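Local coordinates for protein serine acetyltransferase 1, putative (Entamoeba histolytica, PDB 7BW9) that probably transfers an acetyl group to serine in cysteine biosynthesis, as a left-handed beta-helix enzyme of the hexapeptide-repeat family that binds cysteine, at residues 8-11 and 12-15. Sequence-based numbering, arbitrary orientation.
Sequences TSQL and LVQS
Leu12 lies one turn on from Thr8 in helix 2-17, and its backbone N bonds to Thr8 O at 2.8 Å. The side chain of Leu12 runs beside the same oxygen, with Leu12 CG 3.4 Å from Thr8 O, and one methyl, Leu12 CD1, comes within 4.2 Å of Thr8 CG2, a loose aliphatic touch. Val13 repeats the i to i+4 pattern, N to Ser9 O. Its CG2 is turned beside its own backbone N, with CG1 anti to that N (chi1 168°), which brings Val13 CG2 to 3.4 Å from Ser9 O.

Gln14 touches both Gln10 and Leu11 with its side chain. Beyond the backbone bond from its N to Gln10 O, Gln14 CG rests 3.3 Å from Gln10 O, and the chain then runs out extended between Gln10 and Leu11. Gln10, bent at chi2 (46°), curls its amide back across this chain at about a right angle. The two amide planes are 46° apart, and Gln10 OE1 stays 3.6 Å from Gln14 NE2, a polar approach rather than a bond. On the Leu11 side, the methyl Leu11 CD2 comes to 3.6 Å from Gln14 OE1. Ser15 closes the run through its N to Leu11 O, while its hydroxyl turns to Arg100 and Glu101 of helix 96-113.

All four bonds are regular alpha-helical ones. One face of this part of the helix is buried, carrying Thr8, Ser9, Leu12 and Ser15, whereas Leu11 and Gln14 are exposed. Thr8 and Ser9 pack on Leu65 and Leu62 of helix 58-79, and Leu12 meets Val97 of helix 96-113, setting this N-terminal helix into the all-helical part of the subunit, apart from the strands of the left-handed beta-helix.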
# COMPACT_ATOMS: atom_id res chain seq x y z
N THR A 8 29.97 8.31 -16.39
CA THR A 8 28.54 8.43 -16.13
C THR A 8 28.26 9.65 -15.26
O THR A 8 27.36 10.44 -15.56
CB THR A 8 28.03 7.14 -15.49
OG1 THR A 8 28.36 6.02 -16.33
CG2 THR A 8 26.52 7.19 -15.32
N SER A 9 29.08 9.87 -14.22
CA SER A 9 28.93 11.06 -13.40
C SER A 9 29.02 12.32 -14.26
O SER A 9 28.16 13.21 -14.16
CB SER A 9 30.01 11.08 -12.31
OG SER A 9 29.80 10.06 -11.35
N GLN A 10 30.03 12.39 -15.14
CA GLN A 10 30.18 13.57 -16.00
C GLN A 10 29.05 13.68 -17.02
O GLN A 10 28.59 14.79 -17.32
CB GLN A 10 31.54 13.52 -16.70
CG GLN A 10 31.87 14.77 -17.53
CD GLN A 10 31.59 16.09 -16.80
OE1 GLN A 10 30.97 16.99 -17.36
NE2 GLN A 10 32.06 16.20 -15.56
N LEU A 11 28.59 12.55 -17.57
CA LEU A 11 27.45 12.61 -18.48
C LEU A 11 26.19 13.08 -17.75
O LEU A 11 25.39 13.84 -18.31
CB LEU A 11 27.23 11.24 -19.13
CG LEU A 11 28.26 10.97 -20.23
CD1 LEU A 11 28.11 9.58 -20.81
CD2 LEU A 11 28.17 12.04 -21.32
N LEU A 12 26.01 12.66 -16.50
CA LEU A 12 24.86 13.13 -15.73
C LEU A 12 24.94 14.63 -15.50
O LEU A 12 23.94 15.34 -15.67
CB LEU A 12 24.77 12.39 -14.41
CG LEU A 12 24.22 10.97 -14.46
CD1 LEU A 12 24.56 10.25 -13.16
CD2 LEU A 12 22.73 11.03 -14.67
N VAL A 13 26.12 15.13 -15.13
CA VAL A 13 26.31 16.58 -15.00
C VAL A 13 25.91 17.28 -16.29
O VAL A 13 25.22 18.31 -16.28
CB VAL A 13 27.75 16.91 -14.59
CG1 VAL A 13 28.01 18.41 -14.74
CG2 VAL A 13 28.03 16.48 -13.15
N GLN A 14 26.36 16.75 -17.43
CA GLN A 14 26.00 17.37 -18.70
C GLN A 14 24.50 17.29 -18.93
O GLN A 14 23.89 18.24 -19.43
CB GLN A 14 26.74 16.70 -19.86
CG GLN A 14 28.23 16.94 -19.86
CD GLN A 14 28.93 16.06 -20.87
OE1 GLN A 14 28.31 15.58 -21.82
NE2 GLN A 14 30.23 15.82 -20.65
N SER A 15 23.89 16.16 -18.55
CA SER A 15 22.44 16.02 -18.67
C SER A 15 21.71 17.06 -17.83
O SER A 15 20.74 17.66 -18.30
CB SER A 15 22.02 14.60 -18.27
OG SER A 15 20.61 14.48 -18.25